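Transcriptional regulator (LacI family) (Clostridium acetobutylicum ATCC 824, PDB 3G85) probably acts as a DNA-binding transcription factor of the LacI family, its core folded like a periplasmic binding protein. Local coordinates at residues W18-S23 with Y52-L57; A72-I77 with I94-R99; S119-K124 with D217-A222; K125-A130 with P189-C194; D242-E247 with D273-L278. All coordinates share one frame; numbering follows the deposited sequence.

Overall arrangement
From the N terminus, contact 1 closes the first loop, round helix 27-40 and strand 46-52, and contact 2 closes the next, round helix 79-87. They touch through Asp-21 and Asn-76 and lie in neighbouring parts of one parallel sheet. The chain then enters the second subdomain. Contact 3 spans a long loop from helix 111-124 to strand 219-224, and contact 4 is nested inside it, the two meeting where Glu-219 holds Lys-125 and Tyr-127. Contact 5 closes last, where the chain passes between the subdomains; its Leu-276 and Leu-278 pack on Leu-121 of contact 3. No two loops cross. Contacts 1 and 3 lie on opposite sides of the chain's centre, about 33 Å apart between centres.

Contact 1 (W18-S23 with Y52-L57); sequences WSSDIS and YKTDCL
Ser-19 OG, packed against Thr-54, is gripped twice: it donates to Asp-21 OD1 at 2.6 Å, meeting that oxygen from above the carboxylate plane, and takes a hydrogen from a water that accepts from Asp-55 N. Asp-21 OD1 also receives the side-chain amide of Asn-76. Ser-20 OG accepts a nearly straight bond from Thr-54 N at 3.0 Å, and Thr-54 OG1 stands beside it. These loops follow strands 13-19 and 46-52, neighbours in the parallel sheet of the N-terminal subdomain and linked by helix 27-40 as a beta-alpha-beta unit. The last parallel bridge pairs Ser-19 with Tyr-52: Tyr-52 N donates to Trp-18 O at 3.0 Å, while Ser-20 N to Tyr-52 O is weak. Tyr-52 CG, between backbone N and carbonyl carbon (chi1 70°), sets the ring alongside Ser-19: one face carries Ser-19 CA in a CH-pi contact, 3.9 Å from the centroid, and Leu-57 CD1 covers the opposite face near the rim. A second water joins Tyr-52 OH to Ser-19 N.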
# COMPACT_ATOMS: atom_id res chain seq x y z
N TRP A 18 1.32 12.70 7.18
CA TRP A 18 1.13 12.27 5.80
C TRP A 18 2.27 12.79 4.91
O TRP A 18 2.27 13.97 4.50
CB TRP A 18 -0.22 12.79 5.26
CG TRP A 18 -0.56 12.18 3.93
CD1 TRP A 18 -0.37 12.72 2.69
CD2 TRP A 18 -1.18 10.89 3.73
NE1 TRP A 18 -0.81 11.83 1.72
CE2 TRP A 18 -1.28 10.69 2.34
CE3 TRP A 18 -1.59 9.86 4.61
CZ2 TRP A 18 -1.87 9.54 1.80
CZ3 TRP A 18 -2.13 8.69 4.05
CH2 TRP A 18 -2.26 8.54 2.66
N SER A 19 3.23 11.92 4.65
CA SER A 19 4.40 12.26 3.81
C SER A 19 4.01 12.67 2.37
O SER A 19 3.10 12.08 1.75
CB SER A 19 5.34 11.06 3.79
OG SER A 19 6.51 11.39 3.07
N SER A 20 4.70 13.67 1.84
CA SER A 20 4.43 14.13 0.47
C SER A 20 4.77 13.08 -0.62
O SER A 20 4.33 13.20 -1.77
CB SER A 20 5.19 15.47 0.23
OG SER A 20 6.58 15.22 0.23
N ASP A 21 5.55 12.06 -0.30
CA ASP A 21 5.84 11.05 -1.34
C ASP A 21 4.67 10.08 -1.60
O ASP A 21 4.65 9.38 -2.61
CB ASP A 21 7.16 10.30 -1.08
CG ASP A 21 7.16 9.52 0.23
OD1 ASP A 21 6.27 9.72 1.08
OD2 ASP A 21 8.08 8.69 0.40
N ILE A 22 3.69 10.05 -0.68
CA ILE A 22 2.57 9.15 -0.81
C ILE A 22 1.63 9.66 -1.90
O ILE A 22 1.34 10.87 -1.97
CB ILE A 22 1.78 8.99 0.50
CG1 ILE A 22 2.71 8.61 1.69
CG2 ILE A 22 0.66 7.96 0.29
CD1 ILE A 22 2.10 8.84 3.09
N SER A 23 1.15 8.74 -2.73
CA SER A 23 0.09 9.04 -3.68
C SER A 23 -1.09 9.68 -2.93
O SER A 23 -1.65 9.06 -2.02
CB SER A 23 -0.36 7.75 -4.36
OG SER A 23 -1.47 8.02 -5.19
N TYR A 52 3.34 16.57 5.57
CA TYR A 52 4.69 17.08 5.70
C TYR A 52 5.54 16.60 4.53
O TYR A 52 5.21 15.63 3.86
CB TYR A 52 5.29 16.62 7.04
CG TYR A 52 5.57 15.15 7.10
CD1 TYR A 52 4.56 14.24 7.44
CD2 TYR A 52 6.86 14.65 6.85
CE1 TYR A 52 4.83 12.86 7.48
CE2 TYR A 52 7.12 13.28 6.89
CZ TYR A 52 6.10 12.39 7.22
OH TYR A 52 6.35 11.02 7.29
N LYS A 53 6.63 17.31 4.28
CA LYS A 53 7.48 16.99 3.15
C LYS A 53 8.33 15.76 3.44
O LYS A 53 8.79 15.59 4.55
CB LYS A 53 8.34 18.23 2.83
CG LYS A 53 9.23 18.14 1.63
CD LYS A 53 9.84 19.56 1.43
CE LYS A 53 11.14 19.55 0.64
NZ LYS A 53 11.06 18.69 -0.59
N THR A 54 8.50 14.89 2.45
CA THR A 54 9.35 13.70 2.59
C THR A 54 10.64 14.04 3.36
O THR A 54 11.27 15.06 3.09
CB THR A 54 9.74 13.14 1.20
OG1 THR A 54 8.55 12.81 0.48
CG2 THR A 54 10.63 11.91 1.34
N ASP A 55 11.01 13.19 4.32
CA ASP A 55 12.23 13.38 5.12
C ASP A 55 12.19 14.52 6.14
O ASP A 55 13.22 14.82 6.78
CB ASP A 55 13.48 13.49 4.23
CG ASP A 55 13.83 12.18 3.53
OD1 ASP A 55 13.47 11.08 4.04
OD2 ASP A 55 14.47 12.23 2.48
N CYS A 56 11.03 15.14 6.33
CA CYS A 56 10.96 16.25 7.26
C CYS A 56 10.17 15.96 8.53
O CYS A 56 9.83 16.88 9.26
CB CYS A 56 10.41 17.49 6.57
SG CYS A 56 11.44 18.05 5.19
N LEU A 57 9.91 14.70 8.83
CA LEU A 57 9.08 14.38 9.99
C LEU A 57 9.75 14.93 11.24
O LEU A 57 9.09 15.53 12.09
CB LEU A 57 8.84 12.88 10.14
CG LEU A 57 7.95 12.50 11.35
CD1 LEU A 57 6.58 13.13 11.25
CD2 LEU A 57 7.86 10.96 11.48
O HOH W 1 3.95 9.70 6.44
O HOH W 2 8.85 10.79 4.17

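Contact 2 (A72-I77 with I94-R99); sequences AIIANI and IILFNR
Strands 72-74 and 94-97 run parallel, 20° apart, with Ala-72, Ile-73 and Ile-74 level with Ile-94, Ile-95 and Leu-96. They are the two strands of a beta-alpha-beta unit whose crossover is helix 79-87, in the Rossmann-like N-terminal subdomain. Backbone bonds alternate in the parallel pattern: Ile-95 N to Ala-72 O, Ile-74 N to Ile-95 O, Phe-97 N to Ile-74 O. On the sheet face beneath helix 79-87, Ile-74 CG1 touches both Ile-94 CG2, at 3.8 Å, and Leu-96 CD2, at 3.9 Å; the Leu-96 side chain lies alongside that of Ile-74, pointing the same way. Ile-73 and Ile-95 face helix 245-260.

Past the strand ends, chi2 of Arg-99 (-83°) turns CD aside, and CG, CD and NE pass Ile-77 CG2, NE nearest at 3.4 Å. Its NH2 donates to Asn-76 OD1 at 2.6 Å; the oxygen lies in the guanidinium plane, although the amide itself is turned 75° from that plane. NH2 also meets Ile-77 O, at a separation so short, 2.5 Å, that its exact value is doubtful. A water accepts from Ile-77 N, donates to Ile-74 O and Phe-97 O, and sits 3.8 Å above the centre of the Arg-99 guanidinium.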
# COMPACT_ATOMS: atom_id res chain seq x y z
N ALA A 72 0.37 9.97 17.63
CA ALA A 72 0.55 10.17 16.19
C ALA A 72 0.60 8.84 15.49
O ALA A 72 1.07 7.86 16.06
CB ALA A 72 1.84 10.93 15.92
N ILE A 73 0.16 8.84 14.23
CA ILE A 73 0.28 7.69 13.34
C ILE A 73 1.07 8.22 12.16
O ILE A 73 0.69 9.27 11.60
CB ILE A 73 -1.10 7.25 12.79
CG1 ILE A 73 -2.08 6.90 13.92
CG2 ILE A 73 -0.91 6.08 11.85
CD1 ILE A 73 -3.57 6.94 13.52
N ILE A 74 2.14 7.53 11.76
CA ILE A 74 2.92 7.97 10.60
C ILE A 74 2.59 7.08 9.45
O ILE A 74 2.89 5.89 9.50
CB ILE A 74 4.42 7.86 10.82
CG1 ILE A 74 4.84 8.30 12.23
CG2 ILE A 74 5.14 8.62 9.68
CD1 ILE A 74 4.38 9.68 12.70
N ALA A 75 1.96 7.65 8.42
CA ALA A 75 1.46 6.87 7.27
C ALA A 75 2.56 6.16 6.46
O ALA A 75 2.37 5.00 6.05
CB ALA A 75 0.60 7.75 6.38
N ASN A 76 3.68 6.85 6.21
CA ASN A 76 4.77 6.26 5.43
C ASN A 76 6.11 6.85 5.84
O ASN A 76 6.61 7.79 5.19
CB ASN A 76 4.54 6.47 3.90
CG ASN A 76 5.68 5.91 3.04
OD1 ASN A 76 6.15 4.79 3.28
ND2 ASN A 76 6.15 6.70 2.06
N ILE A 77 6.67 6.36 6.95
CA ILE A 77 7.88 6.97 7.48
C ILE A 77 9.07 6.64 6.55
O ILE A 77 9.16 5.52 6.05
CB ILE A 77 8.14 6.55 8.95
CG1 ILE A 77 9.19 7.48 9.59
CG2 ILE A 77 8.45 5.01 9.05
CD1 ILE A 77 9.10 7.57 11.09
N ILE A 94 3.43 6.68 19.32
CA ILE A 94 3.54 6.76 17.86
C ILE A 94 3.32 5.39 17.24
O ILE A 94 3.97 4.42 17.61
CB ILE A 94 4.93 7.28 17.39
CG1 ILE A 94 5.21 8.70 17.94
CG2 ILE A 94 5.03 7.21 15.84
CD1 ILE A 94 6.45 9.39 17.41
N ILE A 95 2.39 5.32 16.30
CA ILE A 95 2.13 4.09 15.55
C ILE A 95 2.73 4.24 14.14
O ILE A 95 2.41 5.19 13.42
CB ILE A 95 0.64 3.85 15.44
CG1 ILE A 95 0.03 3.89 16.84
CG2 ILE A 95 0.35 2.47 14.82
CD1 ILE A 95 -1.38 3.65 16.81
N LEU A 96 3.56 3.29 13.74
CA LEU A 96 4.07 3.26 12.39
C LEU A 96 3.11 2.44 11.53
O LEU A 96 2.70 1.36 11.94
CB LEU A 96 5.46 2.62 12.34
CG LEU A 96 6.49 3.33 13.23
CD1 LEU A 96 7.88 2.63 13.03
CD2 LEU A 96 6.54 4.80 12.86
N PHE A 97 2.79 2.94 10.35
CA PHE A 97 1.92 2.23 9.44
C PHE A 97 2.76 1.46 8.44
O PHE A 97 3.58 2.05 7.69
CB PHE A 97 0.99 3.24 8.75
CG PHE A 97 -0.19 2.63 8.08
CD1 PHE A 97 -1.41 2.58 8.73
CD2 PHE A 97 -0.10 2.14 6.77
CE1 PHE A 97 -2.54 2.03 8.10
CE2 PHE A 97 -1.23 1.58 6.14
CZ PHE A 97 -2.44 1.52 6.83
N ASN A 98 2.59 0.14 8.43
CA ASN A 98 3.31 -0.79 7.57
C ASN A 98 4.84 -0.71 7.67
O ASN A 98 5.54 -0.64 6.65
CB ASN A 98 2.87 -0.63 6.10
CG ASN A 98 2.91 -1.94 5.33
OD1 ASN A 98 2.96 -3.03 5.91
ND2 ASN A 98 2.89 -1.84 4.01
N ARG A 99 5.35 -0.69 8.90
CA ARG A 99 6.78 -0.81 9.16
C ARG A 99 6.89 -1.60 10.39
O ARG A 99 6.44 -1.14 11.44
CB ARG A 99 7.38 0.53 9.56
CG ARG A 99 7.42 1.48 8.56
CD ARG A 99 8.63 1.31 7.65
NE ARG A 99 8.57 2.47 6.76
CZ ARG A 99 7.61 2.68 5.87
NH1 ARG A 99 6.64 1.77 5.69
NH2 ARG A 99 7.62 3.79 5.15
O HOH W 3 5.14 4.31 8.31
O HOH W 4 11.12 3.17 6.34

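Contact 3 (S119-K124 with D217-A222); sequences SLLFAK and DIEIVA
Phe-122 and Val-221 slide past each other in opposite directions, the ring extending from the helix toward the strand, the valine from the strand toward the helix. Ring atom CZ comes within 3.7 Å of Val-221 CG2, and CE1 lies 3.8 Å from Glu-219 O, so the CE1-CZ end of the ring touches both a methyl and the strand backbone. At its edge, near the ring plane, lies the carbonyl carbon of Ile-220. Leu-121 crosses Val-221 at a slant. Its CG, anti to the backbone N (chi1 -177°), branches there to both partners: CD1 is 4.1 Å from Val-221 CG2, and CD2 meets the carboxylate tip of Glu-219, 3.7 Å from OE2.

Helix 111-124 packs on one face of the C-terminal subdomain's sheet, its 119-124 part running at 158° to strand residues 219-222. Ile-220 points to the other face, where helix 197-209 covers it, giving a three-layer alpha/beta/alpha order. Between the two segments the contact is held by apolar packing. The Glu-219 carboxylate at its border has partners close by: OE2 forms a salt bridge with Lys-125 and OE1 bonds Tyr-127 OH, so the acid can probably lie against leucine while remaining ionised.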
# COMPACT_ATOMS: atom_id res chain seq x y z
N SER A 119 1.01 -14.07 -7.51
CA SER A 119 1.72 -15.13 -8.23
C SER A 119 0.99 -16.46 -8.26
O SER A 119 0.87 -17.09 -9.33
CB SER A 119 3.11 -15.34 -7.66
OG SER A 119 3.76 -16.34 -8.45
N LEU A 120 0.49 -16.90 -7.11
CA LEU A 120 -0.24 -18.18 -7.03
C LEU A 120 -1.52 -18.19 -7.84
O LEU A 120 -1.95 -19.25 -8.29
CB LEU A 120 -0.47 -18.60 -5.56
CG LEU A 120 0.83 -18.91 -4.79
CD1 LEU A 120 0.60 -19.14 -3.29
CD2 LEU A 120 1.64 -20.08 -5.40
N LEU A 121 -2.15 -17.03 -8.03
CA LEU A 121 -3.33 -16.98 -8.89
C LEU A 121 -2.92 -17.33 -10.33
O LEU A 121 -3.61 -18.08 -11.04
CB LEU A 121 -3.99 -15.58 -8.84
CG LEU A 121 -5.29 -15.37 -9.64
CD1 LEU A 121 -6.12 -14.24 -9.13
CD2 LEU A 121 -5.04 -15.15 -11.12
N PHE A 122 -1.80 -16.75 -10.77
CA PHE A 122 -1.26 -17.06 -12.10
C PHE A 122 -0.80 -18.53 -12.18
O PHE A 122 -1.05 -19.20 -13.20
CB PHE A 122 -0.07 -16.14 -12.44
CG PHE A 122 -0.47 -14.67 -12.66
CD1 PHE A 122 -1.68 -14.36 -13.27
CD2 PHE A 122 0.37 -13.63 -12.26
CE1 PHE A 122 -2.06 -13.01 -13.49
CE2 PHE A 122 0.01 -12.29 -12.50
CZ PHE A 122 -1.21 -12.00 -13.12
N ALA A 123 -0.13 -19.01 -11.13
CA ALA A 123 0.37 -20.41 -11.06
C ALA A 123 -0.77 -21.39 -11.17
O ALA A 123 -0.65 -22.42 -11.85
CB ALA A 123 1.11 -20.64 -9.78
N LYS A 124 -1.87 -21.07 -10.49
CA LYS A 124 -3.08 -21.87 -10.44
C LYS A 124 -3.73 -21.94 -11.80
O LYS A 124 -4.41 -22.91 -12.08
CB LYS A 124 -4.06 -21.25 -9.47
CG LYS A 124 -5.06 -22.17 -8.86
CD LYS A 124 -5.45 -21.60 -7.49
CE LYS A 124 -4.25 -21.66 -6.53
NZ LYS A 124 -4.44 -20.83 -5.28
N ASP A 217 -6.32 -12.54 -23.71
CA ASP A 217 -4.97 -12.26 -24.19
C ASP A 217 -4.01 -11.88 -23.06
O ASP A 217 -2.85 -12.27 -23.09
CB ASP A 217 -5.00 -11.14 -25.23
CG ASP A 217 -5.86 -11.50 -26.43
OD1 ASP A 217 -5.97 -12.71 -26.74
OD2 ASP A 217 -6.42 -10.57 -27.07
N ILE A 218 -4.49 -11.11 -22.08
CA ILE A 218 -3.68 -10.69 -20.92
C ILE A 218 -4.54 -10.72 -19.66
O ILE A 218 -5.66 -10.18 -19.66
CB ILE A 218 -3.08 -9.26 -21.09
CG1 ILE A 218 -2.10 -9.22 -22.26
CG2 ILE A 218 -2.34 -8.81 -19.79
CD1 ILE A 218 -1.43 -7.89 -22.47
N GLU A 219 -4.03 -11.35 -18.60
CA GLU A 219 -4.73 -11.33 -17.32
C GLU A 219 -3.96 -10.46 -16.32
O GLU A 219 -2.76 -10.54 -16.23
CB GLU A 219 -4.90 -12.74 -16.77
CG GLU A 219 -5.96 -12.78 -15.70
CD GLU A 219 -6.42 -14.18 -15.33
OE1 GLU A 219 -6.28 -15.13 -16.14
OE2 GLU A 219 -6.91 -14.32 -14.19
N ILE A 220 -4.68 -9.60 -15.59
CA ILE A 220 -4.01 -8.63 -14.71
C ILE A 220 -4.35 -8.91 -13.25
O ILE A 220 -5.48 -9.23 -12.93
CB ILE A 220 -4.46 -7.18 -15.04
CG1 ILE A 220 -4.15 -6.88 -16.51
CG2 ILE A 220 -3.79 -6.16 -14.06
CD1 ILE A 220 -4.85 -5.60 -17.10
N VAL A 221 -3.37 -8.76 -12.37
CA VAL A 221 -3.62 -8.70 -10.93
C VAL A 221 -2.90 -7.46 -10.47
O VAL A 221 -1.77 -7.20 -10.89
CB VAL A 221 -3.08 -9.91 -10.15
CG1 VAL A 221 -3.26 -9.71 -8.61
CG2 VAL A 221 -3.84 -11.18 -10.59
N ALA A 222 -3.55 -6.66 -9.65
CA ALA A 222 -2.92 -5.41 -9.20
C ALA A 222 -2.96 -5.35 -7.69
O ALA A 222 -3.83 -5.94 -7.08
CB ALA A 222 -3.65 -4.23 -9.76

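Contact 4 (K125-A130 with P189-C194); sequences KRYKSA and PKALFC
This is a partly buried packing contact in which Tyr-127, Ser-129 and Ala-130, on the loop between helix 111-124 and strand 131-134, lean on Pro-189 and Lys-190, just before strand 191-194, and on Ala-191, its first residue. It lies at the N-terminal ends of the neighbouring parallel strands 131-134 and 191-194 in the alpha/beta C-terminal subdomain of the periplasmic binding protein fold. The helix ends in a Schellman motif, Arg-126 taking a positive phi of 61°, after which the loop leads to the sheet.

Tyr-127 lays one face on Ala-191 CB, which sits 4.1 Å above the ring plane toward the rim near CG. Across the ring, CE1 meets Lys-190 CB at 3.8 Å, the two side chains crossing at about a right angle. The phenol end turns to Glu-219 OE1, and a water in the ring plane joins Tyr-127 OH to Lys-190 NZ. Further along, Ser-129 OG touches Pro-189 CB at 3.6 Å, and another water lies between that hydroxyl and Lys-190 N. The proline ring presses on the next backbone unit, Pro-189 CG lying 3.6 Å from Ala-130 C.

Where the backbones come nearest, Ala-130 CA makes a CH...O contact with Ala-191 O at 3.3 Å. The methyls of Ala-130 and Ala-191 touch beside it, CB to CB 3.8 Å, while Ala-191 N, buried here, has no hydrogen-bond partner.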
# COMPACT_ATOMS: atom_id res chain seq x y z
N LYS A 125 -3.54 -20.90 -12.62
CA LYS A 125 -4.05 -20.87 -14.00
C LYS A 125 -3.04 -21.38 -15.03
O LYS A 125 -3.31 -21.38 -16.23
CB LYS A 125 -4.50 -19.45 -14.37
CG LYS A 125 -5.55 -18.93 -13.42
CD LYS A 125 -6.26 -17.70 -13.91
CE LYS A 125 -7.34 -17.27 -12.89
NZ LYS A 125 -8.40 -16.49 -13.58
N ARG A 126 -1.88 -21.82 -14.54
CA ARG A 126 -0.80 -22.43 -15.33
C ARG A 126 -0.22 -21.53 -16.40
O ARG A 126 0.21 -22.00 -17.48
CB ARG A 126 -1.24 -23.78 -15.92
CG ARG A 126 -1.61 -24.82 -14.87
CD ARG A 126 -2.39 -25.97 -15.48
NE ARG A 126 -1.58 -26.79 -16.39
CZ ARG A 126 -0.52 -27.52 -16.02
NH1 ARG A 126 -0.09 -27.55 -14.75
NH2 ARG A 126 0.11 -28.24 -16.95
N TYR A 127 -0.17 -20.23 -16.11
CA TYR A 127 0.58 -19.31 -16.96
C TYR A 127 2.05 -19.65 -16.90
O TYR A 127 2.56 -20.04 -15.85
CB TYR A 127 0.37 -17.85 -16.52
CG TYR A 127 -0.97 -17.31 -16.91
CD1 TYR A 127 -1.23 -16.95 -18.22
CD2 TYR A 127 -1.99 -17.16 -15.96
CE1 TYR A 127 -2.45 -16.45 -18.59
CE2 TYR A 127 -3.22 -16.66 -16.32
CZ TYR A 127 -3.45 -16.32 -17.64
OH TYR A 127 -4.65 -15.82 -18.02
N LYS A 128 2.74 -19.49 -18.02
CA LYS A 128 4.12 -19.90 -18.10
C LYS A 128 5.11 -18.75 -18.02
O LYS A 128 6.30 -18.96 -17.76
CB LYS A 128 4.35 -20.80 -19.34
CG LYS A 128 3.73 -22.20 -19.15
CD LYS A 128 4.55 -23.04 -18.18
CE LYS A 128 3.76 -24.23 -17.56
NZ LYS A 128 3.54 -24.11 -16.07
N SER A 129 4.63 -17.52 -18.21
CA SER A 129 5.46 -16.35 -17.91
C SER A 129 4.59 -15.14 -17.54
O SER A 129 3.39 -15.16 -17.71
CB SER A 129 6.38 -16.00 -19.08
OG SER A 129 5.59 -15.65 -20.19
N ALA A 130 5.23 -14.10 -17.01
CA ALA A 130 4.50 -12.91 -16.58
C ALA A 130 5.37 -11.70 -16.78
O ALA A 130 6.61 -11.80 -16.82
CB ALA A 130 4.07 -13.05 -15.11
N PRO A 189 4.16 -11.28 -22.31
CA PRO A 189 3.55 -12.38 -21.56
C PRO A 189 2.03 -12.24 -21.44
O PRO A 189 1.47 -11.18 -21.71
CB PRO A 189 4.19 -12.28 -20.17
CG PRO A 189 5.46 -11.56 -20.38
CD PRO A 189 5.16 -10.56 -21.50
N LYS A 190 1.39 -13.32 -21.01
CA LYS A 190 -0.05 -13.33 -20.90
C LYS A 190 -0.57 -13.03 -19.47
O LYS A 190 -1.77 -12.94 -19.25
CB LYS A 190 -0.60 -14.68 -21.36
CG LYS A 190 -0.49 -14.92 -22.89
CD LYS A 190 -1.26 -16.16 -23.29
CE LYS A 190 -2.75 -15.85 -23.51
NZ LYS A 190 -3.61 -16.83 -22.79
N ALA A 191 0.36 -12.89 -18.53
CA ALA A 191 0.03 -12.50 -17.16
C ALA A 191 0.74 -11.19 -16.88
O ALA A 191 1.88 -10.98 -17.32
CB ALA A 191 0.49 -13.57 -16.18
N LEU A 192 0.06 -10.31 -16.15
CA LEU A 192 0.63 -9.02 -15.81
C LEU A 192 0.33 -8.67 -14.36
O LEU A 192 -0.82 -8.63 -13.96
CB LEU A 192 0.08 -7.93 -16.76
CG LEU A 192 0.54 -6.50 -16.42
CD1 LEU A 192 2.04 -6.30 -16.67
CD2 LEU A 192 -0.28 -5.49 -17.23
N PHE A 193 1.38 -8.42 -13.59
CA PHE A 193 1.28 -7.89 -12.24
C PHE A 193 1.50 -6.37 -12.24
O PHE A 193 2.52 -5.89 -12.76
CB PHE A 193 2.31 -8.58 -11.36
CG PHE A 193 2.40 -8.04 -9.96
CD1 PHE A 193 1.35 -8.26 -9.05
CD2 PHE A 193 3.55 -7.39 -9.53
CE1 PHE A 193 1.45 -7.83 -7.73
CE2 PHE A 193 3.66 -6.93 -8.18
CZ PHE A 193 2.60 -7.15 -7.30
N CYS A 194 0.58 -5.62 -11.66
CA CYS A 194 0.80 -4.16 -11.49
C CYS A 194 0.87 -3.88 -10.01
O CYS A 194 -0.01 -4.30 -9.27
CB CYS A 194 -0.34 -3.35 -12.10
SG CYS A 194 -0.56 -3.58 -13.89
O HOH W 5 -4.34 -14.63 -20.83
O HOH W 6 2.45 -15.85 -21.11

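Contact 5 (D242-E247 with D273-L278); sequences DIPIEE and DGPLIL
Two of the chain crossings that link the subdomains, as in the LacI and type I periplasmic binding protein fold, meet here, Asp-242 and Pro-244 lying against Gly-274 and Pro-275. The one bond between them is a nearly straight one from Asp-242 N to Pro-275 O at 2.9 Å, its donor tilted 29° from the carbonyl plane. Gly-274 CA lies only 3.1 Å from Asp-242 O, leaving no room for a beta carbon, and Pro-275 CD closes on the same oxygen at 3.3 Å. Asp-242 CB rests on Ile-277 CD1 at 3.9 Å; the carboxylate beyond is taken by Arg-228 and Arg-29. Pro-244 CG touches Asp-273 O at 3.8 Å. This proline is at once the N-cap of helix 245-260 and the centre of an inverse gamma turn, closed by a weak Ile-245 N to Ile-243 O bond. Strand 239-242 thus ends beside antiparallel strand 276-277 at the edge of the C-terminal sheet, while helix 245-260 departs to cover the N-terminal sheet and Lys-117 of helix 111-124 holds Asp-273.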
# COMPACT_ATOMS: atom_id res chain seq x y z
N ASP A 242 -5.60 -6.56 -1.93
CA ASP A 242 -5.91 -5.24 -1.39
C ASP A 242 -5.13 -4.98 -0.13
O ASP A 242 -4.97 -5.87 0.72
CB ASP A 242 -7.42 -5.11 -1.10
CG ASP A 242 -7.84 -3.70 -0.77
OD1 ASP A 242 -7.43 -2.76 -1.49
OD2 ASP A 242 -8.60 -3.51 0.22
N ILE A 243 -4.64 -3.76 -0.01
CA ILE A 243 -4.11 -3.30 1.27
C ILE A 243 -5.35 -2.76 2.02
O ILE A 243 -5.89 -1.78 1.60
CB ILE A 243 -3.13 -2.17 1.11
CG1 ILE A 243 -1.98 -2.55 0.19
CG2 ILE A 243 -2.53 -1.80 2.48
CD1 ILE A 243 -0.94 -1.42 0.02
N PRO A 244 -5.75 -3.40 3.13
CA PRO A 244 -7.00 -3.07 3.85
C PRO A 244 -6.86 -1.80 4.71
O PRO A 244 -6.93 -1.83 5.96
CB PRO A 244 -7.30 -4.34 4.66
CG PRO A 244 -5.85 -4.92 4.96
CD PRO A 244 -4.99 -4.51 3.76
N ILE A 245 -6.68 -0.67 4.03
CA ILE A 245 -6.29 0.56 4.67
C ILE A 245 -7.35 1.05 5.63
O ILE A 245 -7.00 1.53 6.72
CB ILE A 245 -5.93 1.64 3.65
CG1 ILE A 245 -4.60 1.26 2.96
CG2 ILE A 245 -5.80 3.02 4.33
CD1 ILE A 245 -4.44 1.90 1.54
N GLU A 246 -8.63 0.94 5.25
CA GLU A 246 -9.69 1.41 6.16
C GLU A 246 -9.62 0.71 7.53
O GLU A 246 -9.59 1.41 8.56
CB GLU A 246 -11.10 1.33 5.55
CG GLU A 246 -11.24 2.17 4.27
CD GLU A 246 -10.81 1.45 3.02
OE1 GLU A 246 -10.23 0.35 3.09
OE2 GLU A 246 -11.03 2.03 1.94
N GLU A 247 -9.58 -0.62 7.53
CA GLU A 247 -9.53 -1.40 8.77
C GLU A 247 -8.24 -1.15 9.53
O GLU A 247 -8.25 -1.06 10.77
CB GLU A 247 -9.66 -2.89 8.47
CG GLU A 247 -11.03 -3.29 8.01
CD GLU A 247 -12.14 -2.99 9.02
OE1 GLU A 247 -11.89 -2.93 10.25
OE2 GLU A 247 -13.29 -2.80 8.58
N ASP A 273 -3.97 -9.41 7.02
CA ASP A 273 -3.90 -10.19 5.79
C ASP A 273 -4.39 -9.26 4.67
O ASP A 273 -5.46 -8.67 4.81
CB ASP A 273 -4.84 -11.39 5.86
CG ASP A 273 -4.95 -12.13 4.50
OD1 ASP A 273 -3.98 -12.80 4.11
OD2 ASP A 273 -5.98 -12.00 3.79
N GLY A 274 -3.65 -9.12 3.57
CA GLY A 274 -4.18 -8.31 2.43
C GLY A 274 -4.98 -9.24 1.52
O GLY A 274 -4.39 -10.15 0.95
N PRO A 275 -6.32 -9.09 1.47
CA PRO A 275 -7.12 -10.14 0.78
C PRO A 275 -6.99 -10.12 -0.73
O PRO A 275 -6.97 -9.03 -1.35
CB PRO A 275 -8.56 -9.78 1.12
CG PRO A 275 -8.54 -8.30 1.29
CD PRO A 275 -7.19 -8.02 1.99
N LEU A 276 -6.96 -11.31 -1.34
CA LEU A 276 -7.16 -11.40 -2.77
C LEU A 276 -8.64 -11.27 -3.07
O LEU A 276 -9.50 -12.05 -2.56
CB LEU A 276 -6.58 -12.70 -3.34
CG LEU A 276 -6.90 -13.07 -4.80
CD1 LEU A 276 -6.12 -12.21 -5.77
CD2 LEU A 276 -6.55 -14.54 -5.01
N ILE A 277 -8.98 -10.26 -3.87
CA ILE A 277 -10.38 -9.99 -4.19
C ILE A 277 -10.57 -10.29 -5.66
O ILE A 277 -10.15 -9.54 -6.51
CB ILE A 277 -10.78 -8.56 -3.84
CG1 ILE A 277 -10.46 -8.26 -2.37
CG2 ILE A 277 -12.29 -8.32 -4.17
CD1 ILE A 277 -10.85 -6.87 -1.89
N LEU A 278 -11.19 -11.44 -5.95
CA LEU A 278 -11.40 -11.85 -7.34
C LEU A 278 -12.49 -11.03 -8.01
O LEU A 278 -13.60 -10.88 -7.49
CB LEU A 278 -11.79 -13.35 -7.41
CG LEU A 278 -10.83 -14.38 -6.81
CD1 LEU A 278 -11.40 -15.81 -6.94
CD2 LEU A 278 -9.47 -14.29 -7.47